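Local coordinates for protein acyl-CoA dehydrogenase (Thermus thermophilus, PDB 2Z1Q) that probably catalyses the FAD-dependent oxidation of a 2,3-saturated acyl-CoA to the 2,3-dehydroacyl-CoA, passing the electrons to an acceptor, at residues B[74-79]-B[136-141]; B[107-112]-B[182-187]; B[143-148]-B[186-191]; B[191-196]-B[205-210]. All blocks are in the same frame, centred on the assembly; numbering follows the deposited sequence.

Contact 1. Residues B[74-79]-B[136-141]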
# COMPACT_ATOMS: atom_id res chain seq x y z
N LEU B 74 0.39 -32.53 -8.41
CA LEU B 74 -0.17 -31.25 -7.99
C LEU B 74 -1.18 -30.68 -8.97
O LEU B 74 -1.99 -29.83 -8.62
CB LEU B 74 0.93 -30.22 -7.74
CG LEU B 74 1.91 -30.61 -6.63
CD1 LEU B 74 2.87 -29.47 -6.37
CD2 LEU B 74 1.14 -30.96 -5.36
N LEU B 75 -1.13 -31.16 -10.21
CA LEU B 75 -2.05 -30.66 -11.23
C LEU B 75 -3.29 -31.54 -11.38
O LEU B 75 -4.22 -31.19 -12.10
CB LEU B 75 -1.32 -30.55 -12.57
CG LEU B 75 -0.06 -29.69 -12.54
CD1 LEU B 75 0.63 -29.74 -13.90
CD2 LEU B 75 -0.43 -28.26 -12.16
N ALA B 76 -3.30 -32.67 -10.68
CA ALA B 76 -4.43 -33.60 -10.75
C ALA B 76 -5.32 -33.62 -9.50
O ALA B 76 -6.30 -34.35 -9.45
CB ALA B 76 -3.93 -35.00 -11.05
N ILE B 77 -4.98 -32.80 -8.51
CA ILE B 77 -5.75 -32.72 -7.26
C ILE B 77 -7.25 -32.48 -7.47
O ILE B 77 -8.09 -33.17 -6.88
CB ILE B 77 -5.19 -31.60 -6.35
CG1 ILE B 77 -3.75 -31.91 -5.98
CG2 ILE B 77 -6.04 -31.45 -5.09
CD1 ILE B 77 -3.06 -30.78 -5.29
N ASP B 78 -7.60 -31.49 -8.29
CA ASP B 78 -9.01 -31.18 -8.54
C ASP B 78 -9.58 -31.82 -9.81
O ASP B 78 -10.64 -31.43 -10.29
CB ASP B 78 -9.20 -29.66 -8.62
CG ASP B 78 -9.11 -28.99 -7.26
OD1 ASP B 78 -8.62 -27.84 -7.20
OD2 ASP B 78 -9.53 -29.61 -6.26
N VAL B 79 -8.87 -32.83 -10.32
CA VAL B 79 -9.32 -33.51 -11.53
C VAL B 79 -9.93 -34.89 -11.23
O VAL B 79 -9.39 -35.65 -10.42
CB VAL B 79 -8.16 -33.70 -12.53
CG1 VAL B 79 -8.65 -34.41 -13.78
CG2 VAL B 79 -7.54 -32.35 -12.88
N LYS B 136 -4.08 -34.80 -20.30
CA LYS B 136 -2.86 -34.04 -20.54
C LYS B 136 -2.72 -32.87 -19.56
O LYS B 136 -1.62 -32.58 -19.07
CB LYS B 136 -2.84 -33.50 -21.97
CG LYS B 136 -2.91 -34.57 -23.05
CD LYS B 136 -2.74 -33.90 -24.41
CE LYS B 136 -2.78 -34.89 -25.57
NZ LYS B 136 -4.12 -35.53 -25.76
N LEU B 137 -3.83 -32.21 -19.27
CA LEU B 137 -3.81 -31.08 -18.35
C LEU B 137 -3.45 -31.55 -16.95
O LEU B 137 -2.72 -30.88 -16.23
CB LEU B 137 -5.18 -30.39 -18.32
CG LEU B 137 -5.70 -29.90 -19.67
CD1 LEU B 137 -7.04 -29.21 -19.47
CD2 LEU B 137 -4.70 -28.93 -20.30
N ALA B 138 -3.96 -32.73 -16.58
CA ALA B 138 -3.71 -33.28 -15.25
C ALA B 138 -2.28 -33.76 -15.06
O ALA B 138 -1.77 -33.80 -13.94
CB ALA B 138 -4.67 -34.42 -14.97
N SER B 139 -1.64 -34.12 -16.16
CA SER B 139 -0.27 -34.60 -16.12
C SER B 139 0.74 -33.46 -16.27
O SER B 139 1.88 -33.58 -15.83
CB SER B 139 -0.05 -35.59 -17.25
OG SER B 139 -0.36 -34.97 -18.49
N GLY B 140 0.31 -32.37 -16.89
CA GLY B 140 1.20 -31.24 -17.10
C GLY B 140 1.77 -31.27 -18.51
O GLY B 140 2.52 -30.37 -18.90
N GLU B 141 1.43 -32.30 -19.28
CA GLU B 141 1.93 -32.40 -20.64
C GLU B 141 1.37 -31.21 -21.41
O GLU B 141 2.04 -30.63 -22.27
CB GLU B 141 1.47 -33.72 -21.26
CG GLU B 141 1.60 -33.76 -22.78
CD GLU B 141 1.53 -35.17 -23.34
OE1 GLU B 141 0.59 -35.92 -22.96
OE2 GLU B 141 2.40 -35.53 -24.15
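The irregular segment 74-79, which closes with a type I beta turn from Ala76 to Val79, lies against the last turn of helix 134-139, the backbones coming nearest at Ala76 and Ala138 with their CA atoms 4.6 Å apart. Ala138 is the residue most enclosed: its CB meets Ala76 CB at 4.0 Å and Val79 CG2 at 4.1 Å, so one methyl group fills the angle between the first and last residues of the turn. Val79 straddles it, both of its methyl groups facing that CB. On the other flank Leu75 CB lies 3.6 Å from Ala138 O; with CG anti to the carbonyl carbon (chi1 -56°), CD1 reaches 3.6 Å from Gly140 CA. Gly140 leaves the helix with positive phi (98°), and a side chain there would press on Leu75 CD1. Behind this face Leu75 also packs on Tyr110 and His113 of helix 106-117, and His113 takes up Leu137 O in a hydrogen bond, tying the helices of the N-terminal domain together. No hydrogen bond crosses between the two segments; small apolar groups fitted closely to a helix end hold them, so the contact depends on shape rather than on polar pairing.

Contact 2. Residues B[107-112]-B[182-187]. With FAD (flavin-adenine dinucleotide), chain D.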
# COMPACT_ATOMS: atom_id res chain seq x y z
N SER B 107 3.20 -19.09 -9.16
CA SER B 107 1.93 -19.30 -8.49
C SER B 107 0.78 -18.99 -9.45
O SER B 107 -0.23 -19.69 -9.47
CB SER B 107 1.84 -18.42 -7.24
OG SER B 107 1.94 -17.05 -7.59
N VAL B 108 0.93 -17.93 -10.25
CA VAL B 108 -0.13 -17.57 -11.20
C VAL B 108 -0.15 -18.63 -12.32
O VAL B 108 -1.21 -19.03 -12.78
CB VAL B 108 0.10 -16.15 -11.79
CG1 VAL B 108 -0.97 -15.81 -12.83
CG2 VAL B 108 0.04 -15.13 -10.66
N THR B 109 1.02 -19.08 -12.75
CA THR B 109 1.10 -20.11 -13.80
C THR B 109 0.30 -21.33 -13.32
O THR B 109 -0.62 -21.77 -14.00
CB THR B 109 2.56 -20.54 -14.05
OG1 THR B 109 3.34 -19.38 -14.36
CG2 THR B 109 2.63 -21.53 -15.21
N TYR B 110 0.64 -21.83 -12.14
CA TYR B 110 -0.05 -22.97 -11.54
C TYR B 110 -1.54 -22.67 -11.34
O TYR B 110 -2.40 -23.45 -11.75
CB TYR B 110 0.57 -23.30 -10.17
CG TYR B 110 -0.16 -24.38 -9.39
CD1 TYR B 110 0.06 -25.73 -9.67
CD2 TYR B 110 -1.09 -24.06 -8.39
CE1 TYR B 110 -0.62 -26.73 -8.99
CE2 TYR B 110 -1.78 -25.06 -7.70
CZ TYR B 110 -1.53 -26.40 -8.01
OH TYR B 110 -2.17 -27.45 -7.39
N GLY B 111 -1.83 -21.53 -10.70
CA GLY B 111 -3.20 -21.15 -10.43
C GLY B 111 -4.09 -21.03 -11.65
O GLY B 111 -5.20 -21.56 -11.67
N ALA B 112 -3.62 -20.35 -12.69
CA ALA B 112 -4.44 -20.19 -13.88
C ALA B 112 -4.72 -21.57 -14.50
O ALA B 112 -5.84 -21.88 -14.89
CB ALA B 112 -3.74 -19.28 -14.87
N ILE B 182 -3.87 -12.60 -21.02
CA ILE B 182 -4.04 -14.05 -20.83
C ILE B 182 -2.85 -14.72 -20.16
O ILE B 182 -1.78 -14.82 -20.75
CB ILE B 182 -4.31 -14.74 -22.19
CG1 ILE B 182 -5.71 -14.40 -22.67
CG2 ILE B 182 -4.20 -16.25 -22.07
CD1 ILE B 182 -5.88 -12.98 -23.03
N SER B 183 -3.03 -15.17 -18.92
CA SER B 183 -1.93 -15.85 -18.22
C SER B 183 -1.63 -17.17 -18.93
O SER B 183 -2.55 -17.86 -19.39
CB SER B 183 -2.32 -16.15 -16.76
OG SER B 183 -2.76 -15.00 -16.07
N ASN B 184 -0.34 -17.52 -19.01
CA ASN B 184 0.12 -18.76 -19.64
C ASN B 184 0.06 -18.74 -21.17
O ASN B 184 0.46 -19.71 -21.83
CB ASN B 184 -0.70 -19.96 -19.12
CG ASN B 184 -0.44 -20.29 -17.64
OD1 ASN B 184 -1.20 -21.04 -17.03
ND2 ASN B 184 0.62 -19.74 -17.06
N ALA B 185 -0.41 -17.64 -21.74
CA ALA B 185 -0.54 -17.50 -23.19
C ALA B 185 0.74 -17.76 -23.96
O ALA B 185 0.71 -18.16 -25.12
CB ALA B 185 -1.08 -16.12 -23.53
N GLY B 186 1.88 -17.53 -23.32
CA GLY B 186 3.15 -17.73 -23.98
C GLY B 186 3.53 -19.18 -24.24
O GLY B 186 4.38 -19.44 -25.09
N PHE B 187 2.92 -20.12 -23.52
CA PHE B 187 3.24 -21.54 -23.69
C PHE B 187 2.04 -22.49 -23.53
O PHE B 187 2.20 -23.71 -23.60
CB PHE B 187 4.33 -21.95 -22.70
CG PHE B 187 4.15 -21.35 -21.33
CD1 PHE B 187 5.02 -20.37 -20.86
CD2 PHE B 187 3.09 -21.75 -20.52
CE1 PHE B 187 4.83 -19.78 -19.61
CE2 PHE B 187 2.90 -21.17 -19.26
CZ PHE B 187 3.77 -20.19 -18.81
PA FAD D . -11.16 -1.65 -14.93
O1A FAD D . -9.78 -2.00 -14.71
O2A FAD D . -11.93 -1.87 -16.31
O5B FAD D . -12.06 -1.57 -13.65
C5B FAD D . -11.81 -0.34 -12.97
C4B FAD D . -12.88 -0.42 -11.90
O4B FAD D . -13.54 -1.57 -11.56
C3B FAD D . -12.84 0.54 -10.63
O3B FAD D . -13.31 1.85 -10.97
C2B FAD D . -13.84 -0.36 -9.80
O2B FAD D . -14.62 0.32 -8.80
C1B FAD D . -14.54 -0.76 -11.07
N9A FAD D . -15.86 -1.30 -11.13
C8A FAD D . -16.22 -2.19 -12.09
N7A FAD D . -17.46 -2.51 -11.98
C5A FAD D . -17.98 -1.86 -10.92
C6A FAD D . -19.27 -1.81 -10.31
N6A FAD D . -20.30 -2.56 -10.84
N1A FAD D . -19.44 -1.01 -9.22
C2A FAD D . -18.45 -0.27 -8.73
N3A FAD D . -17.25 -0.29 -9.28
C4A FAD D . -16.95 -1.04 -10.36
N1 FAD D . -8.11 -12.53 -17.62
C2 FAD D . -8.47 -13.75 -18.07
O2 FAD D . -9.55 -13.87 -18.63
N3 FAD D . -7.69 -14.85 -17.94
C4 FAD D . -6.45 -14.80 -17.34
O4 FAD D . -5.75 -15.78 -17.24
C4X FAD D . -5.98 -13.48 -16.84
N5 FAD D . -4.77 -13.31 -16.28
C5X FAD D . -4.35 -12.08 -15.87
C6 FAD D . -3.03 -11.89 -15.32
C7 FAD D . -2.61 -10.60 -14.95
C7M FAD D . -1.21 -10.41 -14.40
C8 FAD D . -3.48 -9.48 -15.10
C8M FAD D . -3.06 -8.08 -14.72
C9 FAD D . -4.75 -9.66 -15.61
C9A FAD D . -5.21 -10.95 -16.02
N10 FAD D . -6.50 -11.09 -16.58
C10 FAD D . -6.92 -12.33 -17.02
C1' FAD D . -7.28 -9.89 -16.69
C2' FAD D . -8.35 -9.70 -15.61
O2' FAD D . -9.36 -10.70 -15.70
C3' FAD D . -8.86 -8.33 -15.93
O3' FAD D . -7.74 -7.41 -15.77
C4' FAD D . -9.96 -7.82 -15.05
O4' FAD D . -11.16 -8.60 -15.11
C5' FAD D . -10.12 -6.44 -15.57
O5' FAD D . -11.02 -5.69 -14.92
P FAD D . -10.66 -4.27 -15.58
O1P FAD D . -9.19 -4.07 -15.41
O2P FAD D . -11.02 -4.25 -17.16
O3P FAD D . -11.52 -3.22 -14.68
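Ser183 OG and Asn184 CG both stand anti to their own carbonyl carbons, while Thr109 CG2 stands anti to its backbone N and so is turned to Phe187. In Ser183 (chi1 -54°) the torsion carries OG to the flavin, where the hydroxyl donates to FAD N5 at 2.6 Å. The backbone assists, Ser183 N giving a hydrogen bond to FAD O4 of 3.3 Å, so one residue grips two neighbouring acceptors of the isoalloxazine. Two such donors would be expected to draw electron density from the N5 end of the ring. The same residue faces helix 106-117: its CB lies 3.9 Å from Ala112 CB, and Val108 CG1 comes to 3.8 Å from Ser183 OG. Here strand 172-183 of the middle beta domain runs out into a type II turn, Ile182 to Ala185, under a helix of the N-terminal domain, the domain junction at which acyl-CoA dehydrogenases seat their flavin. Asn184, at positive phi (74°), reaches from the turn to the helix, its side chain crossing that of Thr109 obliquely. An alanine here would remove the side chain that reaches from turn to helix and would probably loosen the seating of the neighbouring Ser183. Phe187 has its ring in the crowded position between backbone N and carbonyl carbon (chi1 41°), and its CZ meets Thr109 CG2 at 4.0 Å, the two side chains crossing at about a right angle.

Contact 3. Residues B[143-148]-B[186-191]. With FAD (flavin-adenine dinucleotide), chain D.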
# COMPACT_ATOMS: atom_id res chain seq x y z
N ILE B 143 -0.51 -27.37 -20.98
CA ILE B 143 -0.81 -26.24 -20.10
C ILE B 143 -2.06 -25.54 -20.61
O ILE B 143 -2.20 -25.31 -21.81
CB ILE B 143 0.37 -25.25 -20.07
CG1 ILE B 143 1.63 -25.97 -19.57
CG2 ILE B 143 0.06 -24.08 -19.14
CD1 ILE B 143 2.88 -25.13 -19.63
N ALA B 144 -2.96 -25.19 -19.71
CA ALA B 144 -4.19 -24.54 -20.15
C ALA B 144 -4.23 -23.03 -19.85
O ALA B 144 -3.54 -22.55 -18.96
CB ALA B 144 -5.40 -25.25 -19.51
N ALA B 145 -5.02 -22.31 -20.65
CA ALA B 145 -5.19 -20.87 -20.49
C ALA B 145 -6.67 -20.54 -20.57
O ALA B 145 -7.46 -21.27 -21.18
CB ALA B 145 -4.43 -20.12 -21.59
N TYR B 146 -7.05 -19.42 -19.96
CA TYR B 146 -8.44 -18.97 -19.89
C TYR B 146 -8.53 -17.60 -20.54
O TYR B 146 -7.88 -16.65 -20.09
CB TYR B 146 -8.82 -18.88 -18.42
CG TYR B 146 -10.27 -18.65 -18.12
CD1 TYR B 146 -11.20 -19.67 -18.29
CD2 TYR B 146 -10.71 -17.44 -17.59
CE1 TYR B 146 -12.54 -19.49 -17.93
CE2 TYR B 146 -12.03 -17.25 -17.22
CZ TYR B 146 -12.94 -18.27 -17.39
OH TYR B 146 -14.25 -18.07 -17.01
N CYS B 147 -9.35 -17.48 -21.57
CA CYS B 147 -9.48 -16.22 -22.29
C CYS B 147 -10.87 -15.62 -22.22
O CYS B 147 -11.72 -15.87 -23.07
CB CYS B 147 -9.06 -16.42 -23.75
SG CYS B 147 -7.36 -16.67 -23.91
N LEU B 148 -11.07 -14.79 -21.21
CA LEU B 148 -12.34 -14.15 -20.99
C LEU B 148 -12.27 -12.64 -21.16
O LEU B 148 -13.04 -12.06 -21.90
CB LEU B 148 -12.85 -14.50 -19.60
CG LEU B 148 -14.13 -13.79 -19.16
CD1 LEU B 148 -15.16 -13.93 -20.27
CD2 LEU B 148 -14.65 -14.39 -17.86
N GLY B 186 1.88 -17.53 -23.32
CA GLY B 186 3.15 -17.73 -23.98
C GLY B 186 3.53 -19.18 -24.24
O GLY B 186 4.38 -19.44 -25.09
N PHE B 187 2.92 -20.12 -23.52
CA PHE B 187 3.24 -21.54 -23.69
C PHE B 187 2.04 -22.49 -23.53
O PHE B 187 2.20 -23.71 -23.60
CB PHE B 187 4.33 -21.95 -22.70
CG PHE B 187 4.15 -21.35 -21.33
CD1 PHE B 187 5.02 -20.37 -20.86
CD2 PHE B 187 3.09 -21.75 -20.52
CE1 PHE B 187 4.83 -19.78 -19.61
CE2 PHE B 187 2.90 -21.17 -19.26
CZ PHE B 187 3.77 -20.19 -18.81
N ALA B 188 0.85 -21.94 -23.32
CA ALA B 188 -0.35 -22.75 -23.16
C ALA B 188 -0.68 -23.50 -24.44
O ALA B 188 -0.60 -22.94 -25.54
CB ALA B 188 -1.53 -21.87 -22.76
N HIS B 189 -1.08 -24.77 -24.29
CA HIS B 189 -1.46 -25.64 -25.41
C HIS B 189 -2.96 -25.58 -25.65
O HIS B 189 -3.42 -25.66 -26.79
CB HIS B 189 -1.07 -27.08 -25.11
CG HIS B 189 0.37 -27.25 -24.74
ND1 HIS B 189 1.37 -27.35 -25.69
CD2 HIS B 189 0.99 -27.25 -23.53
CE1 HIS B 189 2.54 -27.40 -25.08
NE2 HIS B 189 2.34 -27.34 -23.77
N LEU B 190 -3.72 -25.46 -24.57
CA LEU B 190 -5.18 -25.41 -24.68
C LEU B 190 -5.72 -24.06 -24.23
O LEU B 190 -5.28 -23.51 -23.22
CB LEU B 190 -5.81 -26.53 -23.86
CG LEU B 190 -7.34 -26.65 -23.92
CD1 LEU B 190 -7.78 -26.95 -25.35
CD2 LEU B 190 -7.80 -27.75 -22.99
N PHE B 191 -6.69 -23.53 -24.97
CA PHE B 191 -7.28 -22.23 -24.64
C PHE B 191 -8.80 -22.27 -24.55
O PHE B 191 -9.48 -22.69 -25.49
CB PHE B 191 -6.90 -21.19 -25.72
CG PHE B 191 -5.48 -20.70 -25.63
CD1 PHE B 191 -5.18 -19.55 -24.90
CD2 PHE B 191 -4.45 -21.36 -26.30
CE1 PHE B 191 -3.87 -19.07 -24.84
CE2 PHE B 191 -3.13 -20.87 -26.24
CZ PHE B 191 -2.85 -19.73 -25.51
PA FAD D . -11.16 -1.65 -14.93
O1A FAD D . -9.78 -2.00 -14.71
O2A FAD D . -11.93 -1.87 -16.31
O5B FAD D . -12.06 -1.57 -13.65
C5B FAD D . -11.81 -0.34 -12.97
C4B FAD D . -12.88 -0.42 -11.90
O4B FAD D . -13.54 -1.57 -11.56
C3B FAD D . -12.84 0.54 -10.63
O3B FAD D . -13.31 1.85 -10.97
C2B FAD D . -13.84 -0.36 -9.80
O2B FAD D . -14.62 0.32 -8.80
C1B FAD D . -14.54 -0.76 -11.07
N9A FAD D . -15.86 -1.30 -11.13
C8A FAD D . -16.22 -2.19 -12.09
N7A FAD D . -17.46 -2.51 -11.98
C5A FAD D . -17.98 -1.86 -10.92
C6A FAD D . -19.27 -1.81 -10.31
N6A FAD D . -20.30 -2.56 -10.84
N1A FAD D . -19.44 -1.01 -9.22
C2A FAD D . -18.45 -0.27 -8.73
N3A FAD D . -17.25 -0.29 -9.28
C4A FAD D . -16.95 -1.04 -10.36
N1 FAD D . -8.11 -12.53 -17.62
C2 FAD D . -8.47 -13.75 -18.07
O2 FAD D . -9.55 -13.87 -18.63
N3 FAD D . -7.69 -14.85 -17.94
C4 FAD D . -6.45 -14.80 -17.34
O4 FAD D . -5.75 -15.78 -17.24
C4X FAD D . -5.98 -13.48 -16.84
N5 FAD D . -4.77 -13.31 -16.28
C5X FAD D . -4.35 -12.08 -15.87
C6 FAD D . -3.03 -11.89 -15.32
C7 FAD D . -2.61 -10.60 -14.95
C7M FAD D . -1.21 -10.41 -14.40
C8 FAD D . -3.48 -9.48 -15.10
C8M FAD D . -3.06 -8.08 -14.72
C9 FAD D . -4.75 -9.66 -15.61
C9A FAD D . -5.21 -10.95 -16.02
N10 FAD D . -6.50 -11.09 -16.58
C10 FAD D . -6.92 -12.33 -17.02
C1' FAD D . -7.28 -9.89 -16.69
C2' FAD D . -8.35 -9.70 -15.61
O2' FAD D . -9.36 -10.70 -15.70
C3' FAD D . -8.86 -8.33 -15.93
O3' FAD D . -7.74 -7.41 -15.77
C4' FAD D . -9.96 -7.82 -15.05
O4' FAD D . -11.16 -8.60 -15.11
C5' FAD D . -10.12 -6.44 -15.57
O5' FAD D . -11.02 -5.69 -14.92
P FAD D . -10.66 -4.27 -15.58
O1P FAD D . -9.19 -4.07 -15.41
O2P FAD D . -11.02 -4.25 -17.16
O3P FAD D . -11.52 -3.22 -14.68
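Ile143 O accepts two hydrogen bonds at once, from His189 N at 2.8 Å and from Leu190 N at 3.2 Å. The longer is almost straight (174°) and the shorter more bent, yet both donors lie in the carbonyl plane. Two residues on, Ala145 N donates to Leu190 O at 2.8 Å, nearly along the C=O axis. Strand 144-147 thereby pairs parallel with strand 190-197, Ala144 with Leu190 and Ala145 with Phe191. Beyond the pairing, the first strand and the residue after it turn their backbone to the cofactor: FAD N3 donates to Tyr146 O at 2.8 Å, and Leu148 N donates to FAD O2 at 3.1 Å. Main-chain atoms thus read the pyrimidine edge of the flavin, in the middle beta domain of the acyl-CoA dehydrogenase fold, while the Tyr146 ring packs against Phe194 of strand 190-197. Alternate residues divide between the two sides of the sheet. On the side of Ala145 and Phe191, Ala145 CB rests 3.4 Å from Phe191 CD1 and also touches Ala188 CB. Cys147 follows on that side, its SG meeting the edge of the Phe191 ring, 3.7 Å from CD1, in a sulfur-aromatic contact. Farther back in the chain, Ile143 CD1 presses on Phe187 CD2 at 3.5 Å, the two side chains crossing obliquely. His189 folds back so that the edge of its imidazole faces Ile143 N, and its ring stacks with Trp142; buried NE2 finds no polar partner in the model.

Contact 4. Residues B[191-196]-B[205-210]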
# COMPACT_ATOMS: atom_id res chain seq x y z
N PHE B 191 -6.69 -23.53 -24.97
CA PHE B 191 -7.28 -22.23 -24.64
C PHE B 191 -8.80 -22.27 -24.55
O PHE B 191 -9.48 -22.69 -25.49
CB PHE B 191 -6.90 -21.19 -25.72
CG PHE B 191 -5.48 -20.70 -25.63
CD1 PHE B 191 -5.18 -19.55 -24.90
CD2 PHE B 191 -4.45 -21.36 -26.30
CE1 PHE B 191 -3.87 -19.07 -24.84
CE2 PHE B 191 -3.13 -20.87 -26.24
CZ PHE B 191 -2.85 -19.73 -25.51
N THR B 192 -9.36 -21.84 -23.42
CA THR B 192 -10.82 -21.78 -23.28
C THR B 192 -11.18 -20.32 -23.60
O THR B 192 -10.88 -19.41 -22.82
CB THR B 192 -11.28 -22.18 -21.84
OG1 THR B 192 -10.99 -23.56 -21.62
CG2 THR B 192 -12.78 -21.96 -21.68
N VAL B 193 -11.79 -20.08 -24.76
CA VAL B 193 -12.13 -18.72 -25.17
C VAL B 193 -13.62 -18.43 -25.16
O VAL B 193 -14.42 -19.25 -25.60
CB VAL B 193 -11.61 -18.46 -26.59
CG1 VAL B 193 -11.80 -16.98 -26.97
CG2 VAL B 193 -10.16 -18.87 -26.66
N PHE B 194 -13.99 -17.24 -24.69
CA PHE B 194 -15.40 -16.88 -24.67
C PHE B 194 -15.75 -15.94 -25.81
O PHE B 194 -15.03 -14.97 -26.08
CB PHE B 194 -15.77 -16.24 -23.32
CG PHE B 194 -15.69 -17.19 -22.15
CD1 PHE B 194 -14.45 -17.66 -21.71
CD2 PHE B 194 -16.84 -17.64 -21.52
CE1 PHE B 194 -14.36 -18.56 -20.66
CE2 PHE B 194 -16.76 -18.55 -20.46
CZ PHE B 194 -15.52 -19.01 -20.03
N ALA B 195 -16.85 -16.25 -26.50
CA ALA B 195 -17.33 -15.45 -27.62
C ALA B 195 -18.84 -15.56 -27.73
O ALA B 195 -19.45 -16.45 -27.13
CB ALA B 195 -16.69 -15.91 -28.92
N LYS B 196 -19.44 -14.67 -28.50
CA LYS B 196 -20.88 -14.71 -28.67
C LYS B 196 -21.23 -15.10 -30.10
O LYS B 196 -20.71 -14.53 -31.06
CB LYS B 196 -21.48 -13.35 -28.33
CG LYS B 196 -21.33 -12.99 -26.86
CD LYS B 196 -21.79 -11.56 -26.62
CE LYS B 196 -21.73 -11.20 -25.14
NZ LYS B 196 -22.05 -9.76 -24.93
N PHE B 205 -15.44 -21.76 -25.88
CA PHE B 205 -14.89 -22.64 -26.92
C PHE B 205 -13.50 -23.17 -26.57
O PHE B 205 -12.69 -22.47 -25.96
CB PHE B 205 -14.78 -21.90 -28.26
CG PHE B 205 -16.08 -21.39 -28.79
CD1 PHE B 205 -16.66 -20.22 -28.28
CD2 PHE B 205 -16.74 -22.05 -29.82
CE1 PHE B 205 -17.85 -19.74 -28.78
CE2 PHE B 205 -17.95 -21.57 -30.33
CZ PHE B 205 -18.50 -20.41 -29.81
N LEU B 206 -13.22 -24.40 -26.97
CA LEU B 206 -11.91 -25.02 -26.73
C LEU B 206 -11.08 -24.76 -27.99
O LEU B 206 -11.48 -25.17 -29.08
CB LEU B 206 -12.06 -26.52 -26.50
CG LEU B 206 -12.94 -26.94 -25.32
CD1 LEU B 206 -13.34 -28.41 -25.46
CD2 LEU B 206 -12.21 -26.69 -24.00
N VAL B 207 -9.95 -24.07 -27.85
CA VAL B 207 -9.09 -23.74 -28.98
C VAL B 207 -7.68 -24.22 -28.72
O VAL B 207 -7.07 -23.87 -27.71
CB VAL B 207 -9.06 -22.21 -29.24
CG1 VAL B 207 -8.29 -21.89 -30.54
CG2 VAL B 207 -10.47 -21.67 -29.32
N GLU B 208 -7.16 -25.02 -29.64
CA GLU B 208 -5.81 -25.53 -29.49
C GLU B 208 -4.83 -24.47 -29.98
O GLU B 208 -5.11 -23.76 -30.94
CB GLU B 208 -5.66 -26.83 -30.26
CG GLU B 208 -6.80 -27.79 -29.93
CD GLU B 208 -6.60 -29.18 -30.48
OE1 GLU B 208 -6.62 -29.35 -31.71
OE2 GLU B 208 -6.42 -30.12 -29.67
N ARG B 209 -3.69 -24.38 -29.30
CA ARG B 209 -2.68 -23.40 -29.66
C ARG B 209 -2.33 -23.41 -31.14
O ARG B 209 -2.26 -22.35 -31.77
CB ARG B 209 -1.41 -23.62 -28.84
CG ARG B 209 -0.43 -22.48 -28.98
CD ARG B 209 0.92 -22.83 -28.41
NE ARG B 209 1.81 -21.67 -28.41
CZ ARG B 209 1.71 -20.66 -27.56
NH1 ARG B 209 0.76 -20.65 -26.63
NH2 ARG B 209 2.55 -19.63 -27.65
N ASP B 210 -2.11 -24.60 -31.71
CA ASP B 210 -1.73 -24.71 -33.12
C ASP B 210 -2.85 -24.45 -34.14
O ASP B 210 -2.79 -24.93 -35.27
CB ASP B 210 -1.12 -26.10 -33.39
CG ASP B 210 0.20 -26.31 -32.64
OD1 ASP B 210 0.72 -27.45 -32.66
OD2 ASP B 210 0.72 -25.33 -32.06
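Phe205 pairs with Val193: its N donates to Val193 O at 2.7 Å and its O accepts from Val193 N. Its ring, with CG anti to the carbonyl carbon, turns its edge to Val193 O and brings CE1 to 4.0 Å from Ala195 CB. Leu206 lies opposite Thr192 in a non-hydrogen-bonded pair, the two side chains side by side and CD2 4.1 Å from Thr192 OG1. Val207 returns to the side of Phe205, exchanging two 2.8 Å hydrogen bonds with Phe191, N to O and O to N, while its CG2 meets Val193 CG2 at 3.9 Å. After the strand, Arg209, extended from CG to NE, crosses Phe191 obliquely, and NH1 arrives in plane at the ring edge, 3.9 Å from CZ. NH1 also bonds to Ala188 O, and the guanidinium lies in a cation-pi contact with Phe216. An alanine in place of Phe191 would remove the ring beside Arg209 and would probably loosen the packing on Ala145 and Cys147. The backbone ladder of this antiparallel hairpin thus fixes the register, and its end is closed by a charge whose hydrogen bonds go to main-chain oxygens, with the edge of the Phe191 ring beside it.

Contacts 2, 3 and 4 share one sheet of the middle domain, and strand 190-197 is common to contacts 3 and 4, whose centres lie 8 Å apart and which meet in Phe191. Contacts 2 and 3, with centres 7 Å apart, both bind the flavin, approaching N5 and O4 from one segment and N3 and O2 from the other. Arg209 of contact 4 bonds back to the turn of contact 2, its NH1 2.9 Å from Ala185 O. Contact 1 stands away from the cofactor, the Leu137 side chain about 14 Å from it; it joins contact 2 where Leu74 O meets Tyr110 OH at 2.7 Å, and contact 3 through Leu137 against Ala144 and Leu190.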